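Side-chain contacts in uncharacterized conserved protein (Staphylococcus epidermidis, PDB 3FRM), which is of unknown function but contains a GNAT-type acetyltransferase domain and may transfer an acetyl group from acetyl-CoA to an unidentified substrate: residues 17-22 with 27-32; 207-212 with 236-241; 45-50 with 78-83; 34-39 with 148-153; 7-12 with 244-249. All blocks are in the same frame, centred on the assembly; numbering follows the deposited sequence.

Contact 1: residues 17-22 with 27-32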
# COMPACT_ATOMS: atom_id res chain seq x y z
N ASN A 17 0.21 27.04 10.16
CA ASN A 17 1.05 28.18 10.32
C ASN A 17 2.35 27.66 10.84
O ASN A 17 2.37 26.89 11.81
CB ASN A 17 0.48 29.14 11.37
CG ASN A 17 -0.96 29.53 11.11
OD1 ASN A 17 -1.60 30.12 11.97
ND2 ASN A 17 -1.49 29.19 9.92
N LYS A 18 3.44 28.08 10.20
CA LYS A 18 4.77 27.79 10.68
C LYS A 18 5.06 28.72 11.84
O LYS A 18 5.13 29.90 11.64
CB LYS A 18 5.75 28.11 9.61
CG LYS A 18 6.95 27.23 9.61
CD LYS A 18 7.54 27.25 8.21
CE LYS A 18 8.46 28.43 8.04
NZ LYS A 18 8.59 28.69 6.60
N ILE A 19 5.24 28.17 13.02
CA ILE A 19 5.56 28.94 14.21
C ILE A 19 7.07 29.23 14.30
O ILE A 19 7.51 30.35 14.47
CB ILE A 19 5.09 28.16 15.48
CG1 ILE A 19 3.65 27.68 15.33
CG2 ILE A 19 5.27 28.97 16.73
CD1 ILE A 19 2.67 28.78 14.79
N THR A 20 7.85 28.19 14.17
CA THR A 20 9.28 28.29 14.32
C THR A 20 9.91 27.39 13.28
O THR A 20 9.39 26.32 12.98
CB THR A 20 9.64 27.85 15.76
OG1 THR A 20 10.11 28.98 16.49
CG2 THR A 20 10.68 26.77 15.78
N GLU A 21 11.00 27.83 12.69
CA GLU A 21 11.79 26.95 11.86
C GLU A 21 13.24 27.22 12.16
O GLU A 21 13.66 28.37 12.07
CB GLU A 21 11.55 27.19 10.40
CG GLU A 21 12.38 26.21 9.57
CD GLU A 21 12.02 26.19 8.10
OE1 GLU A 21 10.99 26.82 7.70
OE2 GLU A 21 12.77 25.52 7.34
N ASP A 22 13.99 26.17 12.51
CA ASP A 22 15.42 26.29 12.72
C ASP A 22 16.12 25.09 12.08
O ASP A 22 15.51 24.40 11.30
CB ASP A 22 15.75 26.41 14.20
CG ASP A 22 15.36 25.19 14.98
OD1 ASP A 22 15.04 25.32 16.20
OD2 ASP A 22 15.36 24.09 14.42
N ILE A 27 7.97 23.85 13.49
CA ILE A 27 6.77 23.59 14.31
C ILE A 27 5.52 24.24 13.69
O ILE A 27 5.54 25.41 13.40
CB ILE A 27 6.95 24.18 15.67
CG1 ILE A 27 8.14 23.51 16.39
CG2 ILE A 27 5.63 24.17 16.46
CD1 ILE A 27 8.22 23.91 17.86
N TYR A 28 4.44 23.48 13.46
CA TYR A 28 3.24 24.00 12.84
C TYR A 28 2.07 23.81 13.82
O TYR A 28 1.95 22.79 14.47
CB TYR A 28 2.96 23.22 11.58
CG TYR A 28 3.88 23.54 10.42
CD1 TYR A 28 3.48 24.42 9.43
CD2 TYR A 28 5.15 23.00 10.35
CE1 TYR A 28 4.31 24.73 8.34
CE2 TYR A 28 6.01 23.31 9.29
CZ TYR A 28 5.56 24.18 8.28
OH TYR A 28 6.36 24.52 7.22
N LEU A 29 1.20 24.82 13.86
CA LEU A 29 0.02 24.88 14.63
C LEU A 29 -1.03 25.64 13.82
O LEU A 29 -0.69 26.52 13.02
CB LEU A 29 0.31 25.72 15.85
CG LEU A 29 0.59 25.20 17.25
CD1 LEU A 29 1.39 23.94 17.32
CD2 LEU A 29 1.31 26.33 17.91
N LEU A 30 -2.31 25.34 14.08
CA LEU A 30 -3.40 26.09 13.57
C LEU A 30 -4.38 26.27 14.75
O LEU A 30 -5.33 25.48 14.93
CB LEU A 30 -4.05 25.38 12.40
CG LEU A 30 -5.12 26.14 11.59
CD1 LEU A 30 -4.61 27.43 10.98
CD2 LEU A 30 -5.66 25.28 10.42
N PRO A 31 -4.14 27.30 15.56
CA PRO A 31 -4.83 27.53 16.82
C PRO A 31 -6.38 27.59 16.74
O PRO A 31 -7.04 27.14 17.68
CB PRO A 31 -4.20 28.83 17.32
CG PRO A 31 -2.80 28.78 16.77
CD PRO A 31 -2.99 28.21 15.39
N PRO A 32 -6.94 28.14 15.65
CA PRO A 32 -8.40 28.08 15.49
C PRO A 32 -8.92 26.69 15.13
O PRO A 32 -10.14 26.47 15.18
CB PRO A 32 -8.67 29.03 14.30
CG PRO A 32 -7.55 29.98 14.36
CD PRO A 32 -6.36 29.09 14.69

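Contact 2: residues 207-212 with 236-241. With SO4 (sulfate ion), chain H.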
# COMPACT_ATOMS: atom_id res chain seq x y z
N GLU A 207 -9.12 9.83 -15.83
CA GLU A 207 -9.60 11.09 -16.38
C GLU A 207 -9.20 12.26 -15.49
O GLU A 207 -8.66 13.25 -15.97
CB GLU A 207 -11.09 11.09 -16.73
CG GLU A 207 -11.45 10.36 -18.07
CD GLU A 207 -10.72 10.86 -19.34
OE1 GLU A 207 -10.59 10.08 -20.32
OE2 GLU A 207 -10.27 12.03 -19.38
N ILE A 208 -9.42 12.11 -14.18
CA ILE A 208 -9.13 13.16 -13.24
C ILE A 208 -7.65 13.48 -13.26
O ILE A 208 -7.23 14.63 -13.14
CB ILE A 208 -9.59 12.79 -11.81
CG1 ILE A 208 -11.10 12.92 -11.71
CG2 ILE A 208 -8.88 13.63 -10.75
CD1 ILE A 208 -11.75 11.99 -10.61
N GLN A 209 -6.86 12.44 -13.45
CA GLN A 209 -5.45 12.62 -13.39
C GLN A 209 -4.96 13.40 -14.62
O GLN A 209 -4.20 14.34 -14.48
CB GLN A 209 -4.81 11.26 -13.33
CG GLN A 209 -3.47 11.31 -12.74
CD GLN A 209 -3.56 11.37 -11.27
OE1 GLN A 209 -4.37 10.69 -10.68
NE2 GLN A 209 -2.72 12.18 -10.65
N ALA A 210 -5.41 13.00 -15.81
CA ALA A 210 -5.04 13.69 -17.02
C ALA A 210 -5.46 15.15 -17.03
O ALA A 210 -4.77 15.99 -17.60
CB ALA A 210 -5.62 12.97 -18.25
N TYR A 211 -6.60 15.44 -16.42
CA TYR A 211 -7.06 16.81 -16.28
C TYR A 211 -6.01 17.62 -15.51
O TYR A 211 -5.52 18.65 -15.99
CB TYR A 211 -8.38 16.80 -15.50
CG TYR A 211 -9.04 18.13 -15.44
CD1 TYR A 211 -10.12 18.44 -16.29
CD2 TYR A 211 -8.60 19.11 -14.53
CE1 TYR A 211 -10.73 19.68 -16.26
CE2 TYR A 211 -9.22 20.37 -14.49
CZ TYR A 211 -10.28 20.64 -15.37
OH TYR A 211 -10.90 21.86 -15.34
N VAL A 212 -5.69 17.16 -14.31
CA VAL A 212 -4.63 17.75 -13.52
C VAL A 212 -3.36 17.89 -14.40
O VAL A 212 -2.67 18.92 -14.39
CB VAL A 212 -4.39 16.90 -12.25
CG1 VAL A 212 -3.15 17.32 -11.54
CG2 VAL A 212 -5.62 16.98 -11.26
N LEU A 236 0.76 3.80 -8.88
CA LEU A 236 1.84 3.02 -9.50
C LEU A 236 1.48 2.62 -10.93
O LEU A 236 2.22 2.91 -11.87
CB LEU A 236 2.14 1.77 -8.68
CG LEU A 236 2.72 1.94 -7.26
CD1 LEU A 236 3.88 1.01 -7.15
CD2 LEU A 236 3.23 3.32 -7.05
N ARG A 237 0.33 1.97 -11.09
CA ARG A 237 -0.19 1.58 -12.39
C ARG A 237 -0.26 2.77 -13.32
O ARG A 237 -0.10 2.64 -14.53
CB ARG A 237 -1.59 0.98 -12.25
CG ARG A 237 -2.29 0.89 -13.57
CD ARG A 237 -3.60 0.12 -13.42
NE ARG A 237 -4.25 0.38 -12.15
CZ ARG A 237 -5.32 1.16 -12.02
NH1 ARG A 237 -5.84 1.75 -13.11
NH2 ARG A 237 -5.87 1.34 -10.81
N GLN A 238 -0.51 3.94 -12.73
CA GLN A 238 -0.55 5.18 -13.46
C GLN A 238 0.83 5.72 -13.89
O GLN A 238 0.89 6.62 -14.68
CB GLN A 238 -1.34 6.23 -12.66
CG GLN A 238 -2.65 6.51 -13.26
CD GLN A 238 -3.71 6.97 -12.28
OE1 GLN A 238 -4.90 6.87 -12.59
NE2 GLN A 238 -3.32 7.45 -11.12
N GLY A 239 1.93 5.20 -13.34
CA GLY A 239 3.25 5.64 -13.76
C GLY A 239 4.04 6.49 -12.76
O GLY A 239 5.18 6.90 -13.07
N TYR A 240 3.47 6.78 -11.59
CA TYR A 240 4.15 7.65 -10.63
C TYR A 240 5.41 6.97 -10.22
O TYR A 240 5.41 5.75 -10.06
CB TYR A 240 3.30 7.89 -9.37
CG TYR A 240 2.33 9.02 -9.50
CD1 TYR A 240 2.67 10.29 -9.10
CD2 TYR A 240 1.06 8.83 -10.06
CE1 TYR A 240 1.79 11.34 -9.27
CE2 TYR A 240 0.15 9.87 -10.21
CZ TYR A 240 0.53 11.12 -9.80
OH TYR A 240 -0.33 12.18 -9.89
N VAL A 241 6.50 7.74 -10.08
CA VAL A 241 7.74 7.22 -9.55
C VAL A 241 7.97 7.58 -8.08
O VAL A 241 7.81 8.70 -7.65
CB VAL A 241 9.00 7.44 -10.52
CG1 VAL A 241 8.63 8.00 -11.93
CG2 VAL A 241 10.22 8.15 -9.81
S SO4 H . -8.88 4.22 -12.98
O1 SO4 H . -7.82 4.70 -13.87
O2 SO4 H . -8.18 3.63 -11.85
O3 SO4 H . -9.70 5.36 -12.62
O4 SO4 H . -9.67 3.16 -13.62

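Contact 3: residues 45-50 with 78-83. With SO4 (sulfate ion), chain J.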
# COMPACT_ATOMS: atom_id res chain seq x y z
N LYS A 45 13.92 18.32 10.77
CA LYS A 45 14.90 18.42 9.72
C LYS A 45 16.14 17.57 10.03
O LYS A 45 16.72 16.95 9.13
CB LYS A 45 15.25 19.87 9.51
CG LYS A 45 14.11 20.57 8.76
CD LYS A 45 13.97 22.07 9.03
CE LYS A 45 14.81 22.87 8.06
NZ LYS A 45 15.02 24.24 8.61
N THR A 46 16.51 17.49 11.30
CA THR A 46 17.55 16.55 11.72
C THR A 46 17.07 15.63 12.86
O THR A 46 16.27 16.02 13.68
CB THR A 46 18.86 17.25 12.10
OG1 THR A 46 18.54 18.28 13.04
CG2 THR A 46 19.48 17.88 10.88
N MSE A 47 17.57 14.41 12.88
CA MSE A 47 17.23 13.40 13.88
C MSE A 47 17.53 13.78 15.30
O MSE A 47 18.69 13.94 15.65
CB MSE A 47 18.03 12.12 13.60
CG MSE A 47 17.32 11.15 12.70
SE MSE A 47 15.70 10.30 13.50
CE MSE A 47 15.34 9.24 11.87
N PRO A 48 16.50 13.87 16.14
CA PRO A 48 16.73 14.08 17.55
C PRO A 48 17.36 12.83 18.17
O PRO A 48 17.07 11.74 17.73
CB PRO A 48 15.30 14.27 18.10
CG PRO A 48 14.42 13.52 17.18
CD PRO A 48 15.07 13.71 15.82
N THR A 49 18.22 12.96 19.17
CA THR A 49 18.49 11.81 20.01
C THR A 49 17.22 11.53 20.82
O THR A 49 16.29 12.38 20.93
CB THR A 49 19.55 12.08 21.05
OG1 THR A 49 18.98 12.85 22.12
CG2 THR A 49 20.71 12.80 20.44
N MSE A 50 17.20 10.35 21.41
CA MSE A 50 16.15 9.91 22.28
C MSE A 50 15.87 10.94 23.34
O MSE A 50 14.72 11.26 23.54
CB MSE A 50 16.53 8.58 22.90
CG MSE A 50 15.36 7.68 23.20
SE MSE A 50 15.12 7.52 25.11
CE MSE A 50 16.31 6.07 25.67
N ALA A 78 13.46 13.36 5.90
CA ALA A 78 13.44 12.64 4.61
C ALA A 78 14.49 11.54 4.48
O ALA A 78 15.68 11.77 4.70
CB ALA A 78 13.58 13.61 3.48
N ASN A 79 14.02 10.34 4.17
CA ASN A 79 14.91 9.25 3.89
C ASN A 79 15.84 8.87 5.05
O ASN A 79 16.89 8.31 4.84
CB ASN A 79 15.73 9.57 2.65
CG ASN A 79 14.85 9.99 1.53
OD1 ASN A 79 14.00 9.24 1.11
ND2 ASN A 79 14.96 11.22 1.10
N GLU A 80 15.42 9.14 6.27
CA GLU A 80 16.19 8.66 7.42
C GLU A 80 15.42 7.63 8.25
O GLU A 80 14.29 7.89 8.61
CB GLU A 80 16.60 9.86 8.27
CG GLU A 80 17.79 10.63 7.61
CD GLU A 80 18.24 11.85 8.40
OE1 GLU A 80 18.40 11.77 9.64
OE2 GLU A 80 18.43 12.91 7.77
N LYS A 81 16.05 6.48 8.48
CA LYS A 81 15.67 5.42 9.42
C LYS A 81 15.94 5.89 10.83
O LYS A 81 16.94 6.53 11.04
CB LYS A 81 16.56 4.17 9.19
CG LYS A 81 16.39 3.45 7.82
CD LYS A 81 14.90 3.05 7.56
CE LYS A 81 14.44 1.84 8.39
NZ LYS A 81 15.27 0.62 8.12
N ILE A 82 15.06 5.56 11.78
CA ILE A 82 15.14 5.97 13.19
C ILE A 82 15.96 4.97 14.03
O ILE A 82 15.86 3.76 13.85
CB ILE A 82 13.73 6.01 13.77
CG1 ILE A 82 12.82 6.77 12.82
CG2 ILE A 82 13.66 6.66 15.13
CD1 ILE A 82 11.33 6.80 13.33
N ASP A 83 16.76 5.47 14.96
CA ASP A 83 17.58 4.53 15.70
C ASP A 83 16.69 3.62 16.56
O ASP A 83 15.58 4.00 16.98
CB ASP A 83 18.63 5.23 16.55
CG ASP A 83 19.47 4.26 17.33
OD1 ASP A 83 19.15 4.05 18.52
OD2 ASP A 83 20.42 3.63 16.74
S SO4 J . 13.72 -2.72 7.91
O1 SO4 J . 12.84 -2.24 6.86
O2 SO4 J . 13.96 -1.65 8.88
O3 SO4 J . 13.09 -3.85 8.60
O4 SO4 J . 14.96 -3.29 7.39
O HOH W 1 18.71 15.75 8.18

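Contact 4: residues 34-39 with 148-153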
# COMPACT_ATOMS: atom_id res chain seq x y z
N PRO A 34 -7.66 23.35 16.49
CA PRO A 34 -6.64 22.56 17.19
C PRO A 34 -6.83 21.04 17.04
O PRO A 34 -5.92 20.28 17.37
CB PRO A 34 -6.78 23.01 18.63
CG PRO A 34 -8.29 23.36 18.73
CD PRO A 34 -8.67 23.92 17.39
N LEU A 35 -7.96 20.62 16.49
CA LEU A 35 -8.25 19.22 16.33
C LEU A 35 -7.76 18.60 15.04
O LEU A 35 -7.78 17.38 14.96
CB LEU A 35 -9.74 18.93 16.53
CG LEU A 35 -10.34 19.12 17.95
CD1 LEU A 35 -9.46 18.56 19.07
CD2 LEU A 35 -10.69 20.57 18.21
N LYS A 36 -7.33 19.38 14.03
CA LYS A 36 -6.71 18.82 12.79
C LYS A 36 -5.29 18.31 13.03
O LYS A 36 -4.38 19.11 13.22
CB LYS A 36 -6.67 19.82 11.62
CG LYS A 36 -8.05 20.15 11.07
CD LYS A 36 -8.07 21.12 9.86
CE LYS A 36 -7.36 20.55 8.60
NZ LYS A 36 -7.85 19.18 8.30
N TYR A 37 -5.10 16.99 12.98
CA TYR A 37 -3.79 16.41 13.27
C TYR A 37 -2.72 16.85 12.28
O TYR A 37 -1.60 17.10 12.71
CB TYR A 37 -3.84 14.89 13.29
CG TYR A 37 -4.74 14.32 14.35
CD1 TYR A 37 -5.08 15.06 15.44
CD2 TYR A 37 -5.23 13.03 14.26
CE1 TYR A 37 -5.91 14.55 16.42
CE2 TYR A 37 -6.03 12.47 15.26
CZ TYR A 37 -6.38 13.25 16.32
OH TYR A 37 -7.17 12.74 17.33
N ALA A 38 -3.03 16.95 10.99
CA ALA A 38 -2.02 17.35 9.97
C ALA A 38 -1.53 18.83 9.99
O ALA A 38 -0.49 19.15 9.35
CB ALA A 38 -2.49 16.94 8.49
N SER A 39 -2.28 19.72 10.65
CA SER A 39 -1.94 21.13 10.77
C SER A 39 -1.25 21.41 12.12
O SER A 39 -0.85 22.55 12.36
CB SER A 39 -3.20 21.98 10.71
OG SER A 39 -4.13 21.45 9.78
N ALA A 148 -13.94 13.38 10.84
CA ALA A 148 -14.32 13.62 9.44
C ALA A 148 -15.25 14.82 9.36
O ALA A 148 -15.04 15.69 8.52
CB ALA A 148 -15.00 12.38 8.80
N ASN A 149 -16.26 14.90 10.24
CA ASN A 149 -17.21 16.00 10.17
C ASN A 149 -16.59 17.37 10.41
O ASN A 149 -16.99 18.34 9.76
CB ASN A 149 -18.40 15.81 11.09
CG ASN A 149 -19.46 14.90 10.49
OD1 ASN A 149 -19.48 14.65 9.25
ND2 ASN A 149 -20.34 14.33 11.36
N MSE A 150 -15.62 17.45 11.32
CA MSE A 150 -14.99 18.73 11.60
C MSE A 150 -14.03 19.10 10.46
O MSE A 150 -13.81 20.26 10.20
CB MSE A 150 -14.41 18.88 13.04
CG MSE A 150 -12.95 18.57 13.32
SE MSE A 150 -11.34 19.32 12.31
CE MSE A 150 -10.15 17.79 12.66
N VAL A 151 -13.52 18.11 9.75
CA VAL A 151 -12.74 18.42 8.56
C VAL A 151 -13.69 18.91 7.45
O VAL A 151 -13.35 19.84 6.75
CB VAL A 151 -11.86 17.24 8.12
CG1 VAL A 151 -11.29 17.48 6.73
CG2 VAL A 151 -10.70 17.04 9.13
N LYS A 152 -14.88 18.33 7.34
CA LYS A 152 -15.89 18.81 6.41
C LYS A 152 -16.23 20.26 6.62
O LYS A 152 -16.18 21.06 5.71
CB LYS A 152 -17.17 17.99 6.52
CG LYS A 152 -17.27 16.86 5.50
CD LYS A 152 -18.56 16.05 5.71
CE LYS A 152 -19.81 16.84 5.36
NZ LYS A 152 -21.05 16.40 6.10
N GLN A 153 -16.55 20.61 7.85
CA GLN A 153 -16.85 21.99 8.22
C GLN A 153 -15.70 22.93 7.84
O GLN A 153 -15.90 24.01 7.36
CB GLN A 153 -17.16 22.07 9.73
CG GLN A 153 -18.65 22.00 10.05
CD GLN A 153 -19.34 23.36 9.86
OE1 GLN A 153 -19.14 24.04 8.84
NE2 GLN A 153 -20.15 23.77 10.85

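Contact 5: residues 7-12 with 244-249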
# COMPACT_ATOMS: atom_id res chain seq x y z
N ILE A 7 12.97 17.21 -7.13
CA ILE A 7 11.84 17.40 -6.22
C ILE A 7 12.04 16.72 -4.85
O ILE A 7 12.54 15.60 -4.78
CB ILE A 7 10.53 17.02 -6.90
CG1 ILE A 7 10.15 18.13 -7.89
CG2 ILE A 7 9.39 16.86 -5.87
CD1 ILE A 7 9.05 17.75 -8.82
N THR A 8 11.69 17.42 -3.77
CA THR A 8 11.72 16.81 -2.45
C THR A 8 10.50 17.08 -1.58
O THR A 8 9.56 17.81 -1.94
CB THR A 8 12.99 17.17 -1.60
OG1 THR A 8 12.74 18.33 -0.79
CG2 THR A 8 14.26 17.34 -2.45
N PHE A 9 10.53 16.48 -0.41
CA PHE A 9 9.49 16.68 0.57
C PHE A 9 9.24 18.15 0.91
O PHE A 9 8.15 18.50 1.38
CB PHE A 9 9.80 15.89 1.83
CG PHE A 9 9.18 14.51 1.84
CD1 PHE A 9 9.96 13.38 1.53
CD2 PHE A 9 7.85 14.34 2.22
CE1 PHE A 9 9.40 12.10 1.55
CE2 PHE A 9 7.29 13.09 2.25
CZ PHE A 9 8.06 11.96 1.90
N LYS A 10 10.24 18.99 0.66
CA LYS A 10 10.12 20.43 0.91
C LYS A 10 9.05 21.04 0.00
O LYS A 10 8.42 22.02 0.36
CB LYS A 10 11.47 21.14 0.73
CG LYS A 10 12.40 20.99 1.93
CD LYS A 10 13.72 20.35 1.53
CE LYS A 10 14.62 21.32 0.72
NZ LYS A 10 15.45 20.62 -0.29
N ASP A 11 8.83 20.43 -1.16
CA ASP A 11 7.84 20.90 -2.10
C ASP A 11 6.40 20.58 -1.68
O ASP A 11 5.44 21.07 -2.25
CB ASP A 11 8.16 20.29 -3.45
CG ASP A 11 9.54 20.69 -3.94
OD1 ASP A 11 9.80 21.92 -3.95
OD2 ASP A 11 10.37 19.80 -4.30
N ILE A 12 6.25 19.73 -0.68
CA ILE A 12 4.91 19.35 -0.27
C ILE A 12 4.29 20.41 0.63
O ILE A 12 4.94 20.98 1.46
CB ILE A 12 4.93 17.94 0.32
CG1 ILE A 12 5.34 16.93 -0.80
CG2 ILE A 12 3.65 17.60 1.13
CD1 ILE A 12 4.22 16.53 -1.87
N GLY A 244 11.08 8.73 -2.22
CA GLY A 244 11.65 8.87 -0.91
C GLY A 244 10.57 8.74 0.15
O GLY A 244 9.39 8.71 -0.18
N PHE A 245 10.98 8.63 1.40
CA PHE A 245 10.01 8.40 2.48
C PHE A 245 10.25 9.30 3.67
O PHE A 245 11.30 9.89 3.78
CB PHE A 245 10.10 6.93 2.95
CG PHE A 245 11.44 6.55 3.51
CD1 PHE A 245 11.67 6.59 4.91
CD2 PHE A 245 12.48 6.18 2.66
CE1 PHE A 245 12.93 6.26 5.44
CE2 PHE A 245 13.74 5.83 3.16
CZ PHE A 245 13.97 5.86 4.58
N LYS A 246 9.26 9.39 4.55
CA LYS A 246 9.45 9.93 5.91
C LYS A 246 8.75 9.02 6.89
O LYS A 246 7.58 8.66 6.65
CB LYS A 246 8.74 11.28 6.04
CG LYS A 246 9.49 12.47 5.51
CD LYS A 246 8.96 13.80 6.14
CE LYS A 246 9.85 14.91 5.58
NZ LYS A 246 9.64 16.31 6.05
N TYR A 247 9.40 8.71 8.00
CA TYR A 247 8.73 8.17 9.17
C TYR A 247 7.90 9.26 9.86
O TYR A 247 8.28 10.42 9.86
CB TYR A 247 9.74 7.55 10.18
CG TYR A 247 10.07 6.18 9.74
CD1 TYR A 247 9.26 5.10 10.07
CD2 TYR A 247 11.14 5.98 8.87
CE1 TYR A 247 9.51 3.83 9.54
CE2 TYR A 247 11.42 4.74 8.37
CZ TYR A 247 10.63 3.65 8.69
OH TYR A 247 10.97 2.43 8.10
N HIS A 248 6.80 8.88 10.48
CA HIS A 248 5.93 9.81 11.14
C HIS A 248 5.14 9.05 12.24
O HIS A 248 4.79 7.87 12.12
CB HIS A 248 5.01 10.56 10.14
CG HIS A 248 3.72 9.87 9.88
ND1 HIS A 248 3.56 8.97 8.85
CD2 HIS A 248 2.54 9.90 10.54
CE1 HIS A 248 2.33 8.48 8.88
NE2 HIS A 248 1.69 9.04 9.89
N ILE A 249 4.94 9.72 13.34
CA ILE A 249 4.29 9.06 14.44
C ILE A 249 3.16 9.91 14.93
O ILE A 249 3.25 11.13 14.83
CB ILE A 249 5.31 8.78 15.57
CG1 ILE A 249 5.95 10.06 16.06
CG2 ILE A 249 6.42 7.86 15.03
CD1 ILE A 249 6.65 9.84 17.42

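Contact 1: residues 17-22 with 27-32
Asn-17 begins the pairing with Leu-29 in a beta hairpin made of strands 17-21 and 25-29, the first of which lies at the border of the sheet within this chain. The two residues form an antiparallel hydrogen-bonded pair: Asn-17 N donates to Leu-29 O (3.0 Å) and Leu-29 N returns a bond to Asn-17 O. The Asn-17 side chain crosses that of Leu-30 at about a right angle, its ND2 3.7 Å from Leu-30 CD1. Lys-18 and Tyr-28, a non-hydrogen-bonded pair, emerge on the other side of the sheet and run side by side. Lys-18 CG sits over the face of the Tyr-28 ring, a CH-pi contact of 4.0 Å to the centroid, and CD comes close to the phenol, 3.1 Å from Tyr-28 OH. Ile-19 and Thr-20 share Ile-27 as partner, consistent with a classic beta bulge, Ile-19 having a helix-like psi of -51°: Ile-19 N donates to Ile-27 O (2.8 Å), and Ile-27 N to Thr-20 O (2.9 Å). Ile-19 CG1 packs 3.7 Å from Leu-29 CD2, on the side where Ile-27 and Leu-29 also meet Met-63 of helix 50-66. A bend at chi3 (85°) lifts the end of Lys-18 away from Tyr-28, and its NZ forms a salt bridge of 3.2 Å with Glu-21 OE1.

Contact 2: residues 207-212 with 236-241
Sulfate O2 is held by both terminal nitrogens of Arg-237, next to the place where Gln-209 reaches across to Gln-238 and Tyr-240. Arg-237 NH1 donates to it over 3.3 Å and NH2 adds a weaker bond, the anion lying at the edge of the guanidinium. The ion, probably from the crystallisation liquor, is also bound by the backbone nitrogens of Gly-203 and Ser-206 in the glycine-rich loop at the start of helix 204-216. In GNAT acetyltransferases this loop grips the pyrophosphate of acetyl-CoA, so the sulfate may mark that site. From the helix Gln-209 points toward the 236-241 segment; CG is anti to the backbone N (chi1 -157°), and a bend at chi2 turns the amide between its two partners. Gln-209 OE1 lies 3.4 Å from Gln-238 NE2, with the amide planes 47° apart. On its other side Gln-209 NE2 approaches the edge of the Tyr-240 ring in the ring plane, amide and ring nearly perpendicular; the 2.5 Å to Tyr-240 OH is short and badly angled, and its exact value is doubtful. The buried polar groups meet against Ile-190 of strand 188-195, which touches both Gln-209 and Tyr-240. A Schellman motif follows helix 232-237 and sends the chain toward Tyr-240: Gly-239, which leaves helical angles with a positive phi of 109°, donates from its N to Leu-236 O over 2.7 Å.

Contact 3: residues 45-50 with 78-83
Met-47, a selenomethionine in this crystal, bridges to Glu-80, Lys-81 and Ile-82 from the strand-to-helix loop of a beta-alpha-beta crossover. That unit runs from strand 41-44 through helix 50-66 to the parallel strand 72-75, and the 78-83 segment follows its second strand. The apolar contact belongs to the methyl end of Met-47: a bend at chi2 (-68°) carries CE into the opposite loop, where it lies 3.7 Å from Ile-82 CG1 and 3.5 Å from Ile-82 CA. Phe-76 touches both side chains. Carbon-to-oxygen contacts flank this methyl packing, with CE 3.3 Å from Lys-81 O and Met-47 CG 3.3 Å from Glu-80 OE1, as the Met-47 and Glu-80 side chains slide past each other in opposite directions. The polar link is indirect: one water donates to Lys-45 O and to Glu-80 OE2 (2.9 Å), spanning the two loops. Both loops run into helices through side-chain N-caps, Thr-49 capping Gln-52 N and Asp-83 capping Val-85 N. Ionic contact occurs at the subunit interface, where Lys-81, thrice bent, extends to a sulfate that Arg-237, Gly-203, Gly-205 and Ser-206 of the second subunit also bind; Lys-81 NZ donates to sulfate O2 over 2.7 Å.

Contact 4: residues 34-39 with 148-153
Packing is closest where the methyl of Met-150 (selenomethionine here) presses against the peptide between Leu-35 and Lys-36. Met-150 CE lies 3.3 Å from Leu-35 O and 3.5 Å from Lys-36 N, so a single methyl group covers the junction of the two residues. The same methyl reaches Lys-36 CG at 3.5 Å, and SE lies 3.6 Å from that carbon, which sets the selenium and its methyl together against the first part of the lysine chain. A turn at chi2 of Met-150 (52°) directs its end off the helix toward the loop. The contact thus joins two parts of the fold far apart in sequence: the loop between strands 25-29 and 41-44, and helix 145-158, which precedes strand 165-171 of the acetyltransferase part. Next to it the backbone N of Tyr-37 bonds to Tyr-147 OH of the same helix. On the solvent side the fit is slacker: of the exposed Leu-35 side chain it is CB that comes near, 4.1 Å from Met-150 CE. The contact of Lys-36 with Val-151 is also longer. The two cross at about a right angle, and because the lysine bends at chi3 and chi4 its nitrogen end meets the valine, Lys-36 NZ lying 3.7 Å from Val-151 CG2, while Val-151 also touches Tyr-136 of helix 129-136.

Contact 5: residues 7-12 with 244-249
Phe-9 lays one ring face against the aliphatic chain of Lys-246, on strand 241-251 of the central sheet. The CB of Phe-9 points toward that strand, and a chi1 of -92° sets the ring alongside the lysine. Lys-246 is extended beyond CG, with CG anti to its own carbonyl carbon (chi1 -82°), and slides past the phenylalanine in the opposite direction. CG stands almost on the ring normal, 3.8 Å from the centroid in a CH-pi contact, and Lys-246 CE lies 3.8 Å from Phe-9 CG. Gly-244 O lies at the ring edge near its plane, and Phe-9 CE1 comes within 3.6 Å of Phe-245 C. Phe-9 opens a short 3-10 turn to which side chains add bonds, Thr-8 OG1 accepting from Lys-10 N (3.0 Å) in an ST turn and Asp-11 OD2 from Thr-8 N (2.8 Å). Leu-102 of strand 96-105 and Val-224 of strand 221-225 also touch Phe-9. Since methylenes cover the ring, the contact is mainly dispersive, perhaps strengthened by the ammonium's polarisation of the CE hydrogens.

How the contacts relate
From the N terminus, segment 7-12 opens contact 5, which closes last, at strand 241-251, and encloses the other four. Contact 1 closes first, as a local hairpin. Contact 4 then spans from the loop at 34-39 to helix 145-158 and holds contact 3 nested inside it; contact 2 follows in series, and no two contacts cross. Contact 1 meets contact 3 through the salt bridge from Lys-45 to Glu-21, and contact 4 through packing of Leu-30 on Ser-39. Contact 3 joins contact 5 by backbone bonding of Asn-79 with Phe-245. Contact 2, about 32 Å from contact 1 between centres, lies across the chain's centre from it; contacts 2, 3 and 5 all touch the second subunit.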